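Local coordinates for manganese lipoxygenase (Gaeumannomyces graminis, PDB 5FX8), which oxygenates linoleic and alpha-linolenic acids to 11S- and 13R-hydroperoxy fatty acids, using a catalytic manganese ion, at residues I63-Y72 with I299-D310; I150-C158 with Q598-A606. One frame throughout, in Å; residues are numbered along the deposited sequence.

Contact 1. Residues I63-Y72 with I299-D310; sequences IARKRELFLY and IVHEAAFRTLSD
The C-terminal end of helix 268-305, the long lipoxygenase helix that supplies the manganese ligands His290 and His294, is closed off here by Lys66 and Arg67 of helix 56-69. Lys66 NZ donates three hydrogen bonds: to Phe305 O (2.9 Å), on a lone pair in the carbonyl plane; to Leu308 O; and to Asp310 OD1, a salt bridge that meets the carboxylate from above its plane. Lys66 CD lies over the face of the Phe305 ring, and the bend at chi3 (-64°) carries CE and NZ across it, NZ 4.1 Å from the ring centroid, a cation-pi contact. The edge of Phe305 in turn meets the face of Phe70, the two planes 52° apart. Arg67 NH1 reaches Arg306 O at 2.9 Å, while Arg306 NH2 sits over the face of the Arg67 guanidinium. Glu442 of helix 434-444 forms salt bridges with both arginines and accepts a hydrogen bond from Tyr72 OH, which probably offsets the repulsion between the two like charges. Tyr72 CZ packs 3.4 Å from Arg306 CD. Arg306 NH1 gives a 2.7 Å hydrogen bond to Phe70 O, which lies in the guanidinium plane of Arg306.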
loop_
_atom_site.group_PDB
_atom_site.type_symbol
_atom_site.label_atom_id
_atom_site.label_comp_id
_atom_site.label_asym_id
_atom_site.label_seq_id
_atom_site.Cartn_x
_atom_site.Cartn_y
_atom_site.Cartn_z
ATOM N N ILE A 63 -7.859 26.383 19.028
ATOM C CA ILE A 63 -8.523 25.102 19.242
ATOM C C ILE A 63 -10.037 25.267 19.200
ATOM O O ILE A 63 -10.757 24.451 18.604
ATOM C CB ILE A 63 -8.056 24.467 20.556
ATOM C CG1 ILE A 63 -6.577 24.140 20.450
ATOM C CG2 ILE A 63 -8.840 23.220 20.830
ATOM C CD1 ILE A 63 -5.935 23.868 21.753
ATOM N N ALA A 64 -10.551 26.321 19.819
ATOM C CA ALA A 64 -12.000 26.445 19.858
ATOM C C ALA A 64 -12.556 26.661 18.463
ATOM O O ALA A 64 -13.666 26.216 18.164
ATOM C CB ALA A 64 -12.423 27.562 20.787
ATOM N N ARG A 65 -11.783 27.293 17.585
ATOM C CA ARG A 65 -12.248 27.505 16.227
ATOM C C ARG A 65 -12.108 26.252 15.362
ATOM O O ARG A 65 -12.972 25.988 14.523
ATOM C CB ARG A 65 -11.514 28.691 15.614
ATOM C CG ARG A 65 -12.013 29.042 14.251
ATOM C CD ARG A 65 -12.758 30.376 14.174
ATOM N NE ARG A 65 -13.161 30.669 12.794
ATOM C CZ ARG A 65 -12.369 31.234 11.884
ATOM N NH1 ARG A 65 -11.119 31.571 12.189
ATOM N NH2 ARG A 65 -12.824 31.453 10.660
ATOM N N LYS A 66 -11.062 25.447 15.566
ATOM C CA LYS A 66 -11.061 24.109 14.984
ATOM C C LYS A 66 -12.294 23.316 15.399
ATOM O O LYS A 66 -12.845 22.563 14.597
ATOM C CB LYS A 66 -9.802 23.349 15.391
ATOM C CG LYS A 66 -8.556 23.778 14.654
ATOM C CD LYS A 66 -7.499 22.689 14.645
ATOM C CE LYS A 66 -7.015 22.402 16.036
ATOM N NZ LYS A 66 -5.954 21.374 16.112
ATOM N N ARG A 67 -12.725 23.437 16.654
ATOM C CA ARG A 67 -13.888 22.660 17.078
ATOM C C ARG A 67 -15.190 23.149 16.463
ATOM O O ARG A 67 -16.195 22.429 16.522
ATOM C CB ARG A 67 -14.015 22.649 18.597
ATOM C CG ARG A 67 -12.909 21.880 19.263
ATOM C CD ARG A 67 -12.844 22.070 20.785
ATOM N NE ARG A 67 -13.991 21.469 21.414
ATOM C CZ ARG A 67 -14.068 20.210 21.797
ATOM N NH1 ARG A 67 -13.046 19.396 21.633
ATOM N NH2 ARG A 67 -15.177 19.769 22.357
ATOM N N GLU A 68 -15.217 24.337 15.882
ATOM C CA GLU A 68 -16.437 24.740 15.208
ATOM C C GLU A 68 -16.485 24.286 13.762
ATOM O O GLU A 68 -17.564 24.234 13.183
ATOM C CB GLU A 68 -16.613 26.259 15.256
ATOM C CG GLU A 68 -17.105 26.793 16.582
ATOM C CD GLU A 68 -17.179 28.317 16.632
ATOM O OE1 GLU A 68 -16.173 29.006 16.320
ATOM O OE2 GLU A 68 -18.263 28.821 16.996
ATOM N N LEU A 69 -15.360 23.952 13.170
ATOM C CA LEU A 69 -15.310 23.714 11.747
ATOM C C LEU A 69 -14.920 22.294 11.382
ATOM O O LEU A 69 -15.097 21.909 10.224
ATOM C CB LEU A 69 -14.340 24.698 11.080
ATOM C CG LEU A 69 -14.508 26.172 11.432
ATOM C CD1 LEU A 69 -13.424 27.015 10.814
ATOM C CD2 LEU A 69 -15.798 26.607 10.919
ATOM N N PHE A 70 -14.401 21.510 12.325
ATOM C CA PHE A 70 -14.019 20.123 12.079
ATOM C C PHE A 70 -14.897 19.231 12.945
ATOM O O PHE A 70 -14.669 19.099 14.144
ATOM C CB PHE A 70 -12.556 19.955 12.356
ATOM C CG PHE A 70 -12.013 18.609 12.079
ATOM C CD1 PHE A 70 -12.150 17.572 12.996
ATOM C CD2 PHE A 70 -11.251 18.396 10.952
ATOM C CE1 PHE A 70 -11.577 16.328 12.748
ATOM C CE2 PHE A 70 -10.687 17.165 10.703
ATOM C CZ PHE A 70 -10.846 16.131 11.602
ATOM N N LEU A 71 -15.904 18.615 12.332
ATOM C CA LEU A 71 -17.008 17.983 13.039
ATOM C C LEU A 71 -17.008 16.490 12.796
ATOM O O LEU A 71 -16.456 15.995 11.811
ATOM C CB LEU A 71 -18.352 18.577 12.606
ATOM C CG LEU A 71 -18.455 20.117 12.626
ATOM C CD1 LEU A 71 -19.753 20.597 12.078
ATOM C CD2 LEU A 71 -18.349 20.634 14.001
ATOM N N TYR A 72 -17.629 15.773 13.720
ATOM C CA TYR A 72 -17.826 14.345 13.557
ATOM C C TYR A 72 -19.007 14.121 12.635
ATOM O O TYR A 72 -20.123 14.539 12.950
ATOM C CB TYR A 72 -18.081 13.668 14.895
ATOM C CG TYR A 72 -16.953 13.755 15.859
ATOM C CD1 TYR A 72 -15.714 13.239 15.544
ATOM C CD2 TYR A 72 -17.128 14.335 17.093
ATOM C CE1 TYR A 72 -14.686 13.323 16.421
ATOM C CE2 TYR A 72 -16.122 14.416 17.959
ATOM C CZ TYR A 72 -14.901 13.912 17.620
ATOM O OH TYR A 72 -13.885 14.005 18.513
ATOM N N ILE A 299 -10.387 7.911 13.656
ATOM C CA ILE A 299 -11.197 8.459 14.738
ATOM C C ILE A 299 -10.311 8.951 15.870
ATOM O O ILE A 299 -10.606 9.975 16.492
ATOM C CB ILE A 299 -12.269 7.443 15.207
ATOM C CG1 ILE A 299 -13.331 8.106 16.076
ATOM C CG2 ILE A 299 -11.702 6.278 15.985
ATOM C CD1 ILE A 299 -13.892 9.334 15.516
ATOM N N VAL A 300 -9.193 8.265 16.127
ATOM C CA VAL A 300 -8.249 8.739 17.149
ATOM C C VAL A 300 -7.622 10.057 16.730
ATOM O O VAL A 300 -7.463 10.975 17.537
ATOM C CB VAL A 300 -7.169 7.671 17.431
ATOM C CG1 VAL A 300 -6.072 8.242 18.361
ATOM C CG2 VAL A 300 -7.804 6.422 18.007
ATOM N N HIS A 301 -7.258 10.171 15.469
ATOM C CA HIS A 301 -6.752 11.435 14.987
ATOM C C HIS A 301 -7.830 12.516 14.960
ATOM O O HIS A 301 -7.507 13.685 15.125
ATOM C CB HIS A 301 -6.138 11.235 13.615
ATOM C CG HIS A 301 -5.670 12.494 12.977
ATOM N ND1 HIS A 301 -6.521 13.362 12.329
ATOM C CD2 HIS A 301 -4.437 13.029 12.870
ATOM C CE1 HIS A 301 -5.834 14.381 11.852
ATOM N NE2 HIS A 301 -4.568 14.208 12.178
ATOM N N GLU A 302 -9.098 12.179 14.741
ATOM C CA GLU A 302 -10.142 13.201 14.767
ATOM C C GLU A 302 -10.261 13.800 16.152
ATOM O O GLU A 302 -10.307 15.032 16.334
ATOM C CB GLU A 302 -11.492 12.602 14.365
ATOM C CG GLU A 302 -11.629 12.322 12.926
ATOM C CD GLU A 302 -12.898 11.601 12.565
ATOM O OE1 GLU A 302 -14.016 12.104 12.798
ATOM O OE2 GLU A 302 -12.768 10.511 12.016
ATOM N N ALA A 303 -10.356 12.918 17.144
ATOM C CA ALA A 303 -10.462 13.372 18.510
ATOM C C ALA A 303 -9.253 14.230 18.880
ATOM O O ALA A 303 -9.410 15.285 19.506
ATOM C CB ALA A 303 -10.641 12.156 19.417
ATOM N N ALA A 304 -8.047 13.844 18.425
ATOM C CA ALA A 304 -6.865 14.658 18.705
ATOM C C ALA A 304 -6.937 16.017 18.021
ATOM O O ALA A 304 -6.626 17.040 18.635
ATOM C CB ALA A 304 -5.583 13.932 18.294
ATOM N N PHE A 305 -7.311 16.051 16.747
ATOM C CA PHE A 305 -7.338 17.325 16.029
ATOM C C PHE A 305 -8.317 18.305 16.664
ATOM O O PHE A 305 -8.065 19.506 16.685
ATOM C CB PHE A 305 -7.691 17.077 14.566
ATOM C CG PHE A 305 -7.433 18.235 13.659
ATOM C CD1 PHE A 305 -6.154 18.560 13.271
ATOM C CD2 PHE A 305 -8.488 18.969 13.145
ATOM C CE1 PHE A 305 -5.938 19.605 12.420
ATOM C CE2 PHE A 305 -8.279 20.010 12.286
ATOM C CZ PHE A 305 -7.020 20.332 11.918
ATOM N N ARG A 306 -9.407 17.802 17.215
ATOM C CA ARG A 306 -10.362 18.631 17.936
ATOM C C ARG A 306 -9.906 19.102 19.323
ATOM O O ARG A 306 -10.664 19.827 19.969
ATOM C CB ARG A 306 -11.681 17.867 18.074
ATOM C CG ARG A 306 -12.364 17.649 16.743
ATOM C CD ARG A 306 -13.687 17.026 16.917
ATOM N NE ARG A 306 -14.403 17.630 18.026
ATOM C CZ ARG A 306 -15.201 18.684 17.925
ATOM N NH1 ARG A 306 -15.409 19.267 16.752
ATOM N NH2 ARG A 306 -15.796 19.147 19.006
ATOM N N THR A 307 -8.710 18.747 19.801
ATOM C CA THR A 307 -8.364 19.011 21.200
ATOM C C THR A 307 -6.918 19.460 21.398
ATOM O O THR A 307 -6.653 20.325 22.232
ATOM C CB THR A 307 -8.593 17.770 22.074
ATOM O OG1 THR A 307 -7.994 16.622 21.452
ATOM C CG2 THR A 307 -10.055 17.527 22.364
ATOM N N LEU A 308 -5.975 18.854 20.684
ATOM C CA LEU A 308 -4.590 19.286 20.731
ATOM C C LEU A 308 -4.386 20.476 19.811
ATOM O O LEU A 308 -4.967 20.554 18.724
ATOM C CB LEU A 308 -3.639 18.178 20.298
ATOM C CG LEU A 308 -3.833 16.803 20.880
ATOM C CD1 LEU A 308 -2.856 15.865 20.261
ATOM C CD2 LEU A 308 -3.615 16.903 22.335
ATOM N N SER A 309 -3.531 21.391 20.246
ATOM C CA SER A 309 -3.182 22.519 19.411
ATOM C C SER A 309 -2.439 22.030 18.184
ATOM O O SER A 309 -1.769 21.002 18.207
ATOM C CB SER A 309 -2.312 23.496 20.196
ATOM O OG SER A 309 -1.867 24.578 19.409
ATOM N N ASP A 310 -2.540 22.779 17.106
ATOM C CA ASP A 310 -1.676 22.471 15.995
ATOM C C ASP A 310 -0.194 22.557 16.379
ATOM O O ASP A 310 0.635 21.892 15.750
ATOM C CB ASP A 310 -2.030 23.384 14.832
ATOM C CG ASP A 310 -3.352 23.002 14.149
ATOM O OD1 ASP A 310 -3.836 21.833 14.227
ATOM O OD2 ASP A 310 -3.905 23.896 13.487
#

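Contact 2. Residues I150-C158 with Q598-A606; sequences ISKGMLSNC and QGMPFVWTA. Unlike the reference sequence in segment 150-158: Cys158 (reference Tyr). With NAG (2-acetamido-2-deoxy-beta-D-glucopyranose), chain D.
Swung away from its own backbone N (chi1 -166°), the hydroxyl of Ser151 is turned to Val603 O and to the edge of the Phe602 ring, while Phe602 CG stands between its backbone N and carbonyl carbon (chi1 67°). Ser151 OG donates to Val603 O at 2.7 Å, from above the carbonyl plane. Met154 folds twice, at chi2 and chi3, and runs alongside Phe602. Met154 CE lies over one face of the Phe602 ring, 3.6 Å from its centroid, in a CH-pi contact, with SD farther above the same face in a Met-aromatic contact.

The two loops are also joined through their backbones. Val603 N donates almost straight to Lys152 O (2.7 Å), and one water bridges Lys152 N and Val603 O, so the Val603 carbonyl receives both a hydroxyl and a water. Gly153, at a positive phi (97°), brings its backbone against Pro601 and Phe602.

Asn157, the last residue but one of a type I turn from Leu155 to Cys158, carries an N-linked glycan: ND2 is bonded to C1 of the NAG. Asn157 ND2 also donates to Pro601 O at 2.8 Å, on a lone pair in the carbonyl plane. Ser156 OG and NAG O6 share a hydrogen bond, and Gly595 O binds the sugar from the other loop. Helix 161-166 packs on Pro601 and Phe602 through Leu163. The glycosylated nitrogen thus keeps one N-H for the protein, which ties the first sugar to both loops and probably limits rotation of the Asn157 amide.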
loop_
_atom_site.group_PDB
_atom_site.type_symbol
_atom_site.label_atom_id
_atom_site.label_comp_id
_atom_site.label_asym_id
_atom_site.label_seq_id
_atom_site.Cartn_x
_atom_site.Cartn_y
_atom_site.Cartn_z
ATOM N N ILE A 150 6.916 -11.184 -6.576
ATOM C CA ILE A 150 6.004 -11.839 -5.653
ATOM C C ILE A 150 6.781 -12.860 -4.837
ATOM O O ILE A 150 7.926 -13.182 -5.155
ATOM C CB ILE A 150 4.834 -12.501 -6.394
ATOM C CG1 ILE A 150 5.327 -13.733 -7.139
ATOM C CG2 ILE A 150 4.199 -11.542 -7.351
ATOM C CD1 ILE A 150 4.215 -14.594 -7.617
ATOM N N SER A 151 6.133 -13.405 -3.813
ATOM C CA SER A 151 6.776 -14.201 -2.778
ATOM C C SER A 151 7.599 -15.348 -3.340
ATOM O O SER A 151 7.079 -16.241 -4.029
ATOM C CB SER A 151 5.724 -14.751 -1.825
ATOM O OG SER A 151 6.339 -15.252 -0.659
ATOM N N LYS A 152 8.884 -15.329 -2.995
ATOM C CA LYS A 152 9.763 -16.438 -3.308
ATOM C C LYS A 152 9.216 -17.681 -2.650
ATOM O O LYS A 152 9.034 -17.715 -1.432
ATOM C CB LYS A 152 11.183 -16.156 -2.839
ATOM C CG LYS A 152 12.108 -15.629 -3.921
ATOM C CD LYS A 152 12.107 -14.121 -4.007
ATOM C CE LYS A 152 13.347 -13.628 -4.766
ATOM N NZ LYS A 152 13.463 -12.145 -4.883
ATOM N N GLY A 153 8.900 -18.674 -3.482
ATOM C CA GLY A 153 8.409 -19.949 -3.050
ATOM C C GLY A 153 6.917 -20.080 -3.099
ATOM O O GLY A 153 6.405 -21.182 -2.915
ATOM N N MET A 154 6.199 -18.992 -3.340
ATOM C CA MET A 154 4.750 -19.080 -3.364
ATOM C C MET A 154 4.264 -19.849 -4.591
ATOM O O MET A 154 3.220 -20.506 -4.530
ATOM C CB MET A 154 4.161 -17.664 -3.298
ATOM C CG MET A 154 2.658 -17.578 -3.062
ATOM S SD MET A 154 2.170 -18.196 -1.442
ATOM C CE MET A 154 2.881 -16.961 -0.406
ATOM N N LEU A 155 5.018 -19.824 -5.691
ATOM C CA LEU A 155 4.627 -20.598 -6.864
ATOM C C LEU A 155 5.231 -21.997 -6.871
ATOM O O LEU A 155 4.530 -22.973 -7.161
ATOM C CB LEU A 155 5.014 -19.855 -8.134
ATOM C CG LEU A 155 4.173 -18.619 -8.425
ATOM C CD1 LEU A 155 4.807 -17.843 -9.531
ATOM C CD2 LEU A 155 2.780 -19.052 -8.816
ATOM N N SER A 156 6.514 -22.111 -6.530
ATOM C CA SER A 156 7.191 -23.403 -6.543
ATOM C C SER A 156 6.542 -24.394 -5.600
ATOM O O SER A 156 6.513 -25.596 -5.880
ATOM C CB SER A 156 8.640 -23.233 -6.144
ATOM O OG SER A 156 9.149 -22.077 -6.729
ATOM N N ASN A 157 6.073 -23.923 -4.451
ATOM C CA ASN A 157 5.676 -24.803 -3.365
ATOM C C ASN A 157 4.198 -24.658 -3.063
ATOM O O ASN A 157 3.768 -24.878 -1.935
ATOM C CB ASN A 157 6.513 -24.529 -2.121
ATOM C CG ASN A 157 7.988 -24.497 -2.419
ATOM O OD1 ASN A 157 8.430 -25.085 -3.394
ATOM N ND2 ASN A 157 8.762 -23.807 -1.579
ATOM N N CYS A 158 3.408 -24.309 -4.080
ATOM C CA CYS A 158 2.063 -23.823 -3.812
ATOM C C CYS A 158 1.166 -24.927 -3.282
ATOM O O CYS A 158 0.211 -24.647 -2.557
ATOM C CB CYS A 158 1.472 -23.157 -5.062
ATOM S SG CYS A 158 0.818 -24.184 -6.407
ATOM N N GLN A 598 11.902 -18.820 7.876
ATOM C CA GLN A 598 11.131 -18.701 9.116
ATOM C C GLN A 598 10.204 -19.887 9.299
ATOM O O GLN A 598 9.089 -19.747 9.788
ATOM C CB GLN A 598 10.308 -17.420 9.168
ATOM C CG GLN A 598 11.035 -16.196 8.767
ATOM C CD GLN A 598 10.111 -15.020 8.672
ATOM O OE1 GLN A 598 10.022 -14.216 9.593
ATOM N NE2 GLN A 598 9.404 -14.913 7.554
ATOM N N GLY A 599 10.640 -21.054 8.859
ATOM C CA GLY A 599 9.850 -22.252 9.049
ATOM C C GLY A 599 8.749 -22.438 8.045
ATOM O O GLY A 599 7.786 -23.134 8.334
ATOM N N MET A 600 8.877 -21.840 6.868
ATOM C CA MET A 600 7.832 -21.741 5.873
ATOM C C MET A 600 8.398 -22.001 4.494
ATOM O O MET A 600 9.530 -21.622 4.209
ATOM C CB MET A 600 7.210 -20.347 5.834
ATOM C CG MET A 600 6.394 -19.949 6.975
ATOM S SD MET A 600 5.642 -18.334 6.686
ATOM C CE MET A 600 4.654 -18.366 8.111
ATOM N N PRO A 601 7.598 -22.535 3.600
ATOM C CA PRO A 601 8.075 -22.784 2.240
ATOM C C PRO A 601 8.016 -21.578 1.322
ATOM O O PRO A 601 8.069 -21.740 0.099
ATOM C CB PRO A 601 7.135 -23.890 1.746
ATOM C CG PRO A 601 6.534 -24.451 2.958
ATOM C CD PRO A 601 6.407 -23.332 3.904
ATOM N N PHE A 602 7.888 -20.379 1.885
ATOM C CA PHE A 602 7.970 -19.151 1.106
ATOM C C PHE A 602 8.630 -18.067 1.937
ATOM O O PHE A 602 8.650 -18.118 3.164
ATOM C CB PHE A 602 6.598 -18.674 0.592
ATOM C CG PHE A 602 5.648 -18.217 1.662
ATOM C CD1 PHE A 602 4.900 -19.138 2.396
ATOM C CD2 PHE A 602 5.459 -16.874 1.896
ATOM C CE1 PHE A 602 4.013 -18.725 3.362
ATOM C CE2 PHE A 602 4.579 -16.461 2.846
ATOM C CZ PHE A 602 3.845 -17.394 3.592
ATOM N N VAL A 603 9.175 -17.083 1.236
ATOM C CA VAL A 603 9.829 -15.943 1.856
ATOM C C VAL A 603 8.816 -14.830 2.025
ATOM O O VAL A 603 8.221 -14.371 1.051
ATOM C CB VAL A 603 11.013 -15.462 1.017
ATOM C CG1 VAL A 603 11.581 -14.266 1.640
ATOM C CG2 VAL A 603 12.042 -16.539 0.915
ATOM N N TRP A 604 8.637 -14.380 3.258
ATOM C CA TRP A 604 7.632 -13.399 3.619
ATOM C C TRP A 604 8.345 -12.140 4.097
ATOM O O TRP A 604 9.260 -12.224 4.924
ATOM C CB TRP A 604 6.713 -13.980 4.692
ATOM C CG TRP A 604 5.626 -13.084 5.135
ATOM C CD1 TRP A 604 4.489 -12.785 4.452
ATOM C CD2 TRP A 604 5.561 -12.367 6.362
ATOM N NE1 TRP A 604 3.727 -11.920 5.173
ATOM C CE2 TRP A 604 4.363 -11.642 6.351
ATOM C CE3 TRP A 604 6.403 -12.257 7.467
ATOM C CZ2 TRP A 604 3.980 -10.817 7.407
ATOM C CZ3 TRP A 604 6.029 -11.436 8.520
ATOM C CH2 TRP A 604 4.828 -10.734 8.485
ATOM N N THR A 605 7.962 -10.983 3.535
ATOM C CA THR A 605 8.689 -9.742 3.758
ATOM C C THR A 605 7.764 -8.558 3.942
ATOM O O THR A 605 8.150 -7.428 3.655
ATOM C CB THR A 605 9.610 -9.419 2.592
ATOM O OG1 THR A 605 8.824 -9.261 1.412
ATOM C CG2 THR A 605 10.628 -10.501 2.378
ATOM N N ALA A 606 6.538 -8.798 4.393
ATOM C CA ALA A 606 5.496 -7.786 4.349
ATOM C C ALA A 606 5.725 -6.681 5.347
ATOM O O ALA A 606 5.053 -5.647 5.279
ATOM C CB ALA A 606 4.152 -8.402 4.642
HETATM C C1 NAG D . 10.196 -23.698 -1.687
HETATM C C2 NAG D . 10.898 -25.043 -1.401
HETATM C C3 NAG D . 12.415 -24.904 -1.508
HETATM C C4 NAG D . 12.813 -24.197 -2.794
HETATM C C5 NAG D . 12.043 -22.896 -2.909
HETATM C C6 NAG D . 12.367 -22.123 -4.160
HETATM C C7 NAG D . 9.780 -26.635 0.098
HETATM C C8 NAG D . 9.528 -27.016 1.521
HETATM N N2 NAG D . 10.537 -25.553 -0.091
HETATM O O3 NAG D . 12.997 -26.202 -1.474
HETATM O O4 NAG D . 14.210 -23.926 -2.798
HETATM O O5 NAG D . 10.640 -23.182 -2.930
HETATM O O6 NAG D . 11.593 -22.581 -5.253
HETATM O O7 NAG D . 9.313 -27.266 -0.834
HETATM O O HOH W 1 9.594 -12.888 -1.115
#

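How the contacts relate
Contacts 1 and 2 lie on opposite sides of the chain's centre, with centres about 44 Å apart, and they share no helix or strand. Both are largely buried, but contact 1 buries 874 Å² between its segments against 310 Å² for contact 2. Residues 63-72 and 299-310 join the end of helix 56-69 and the start of strand 71-73 to the end of helix 268-305, and charged side chains meet carbonyls, a carboxylate and aromatic rings. By contrast, 150-158 and 598-606 are both loops, joined by neutral hydrogen bonds, a bridging water and one methionine-aromatic pair, with a glycan at the surface edge. The segments alternate in sequence, those paired being 227 and 440 residues apart.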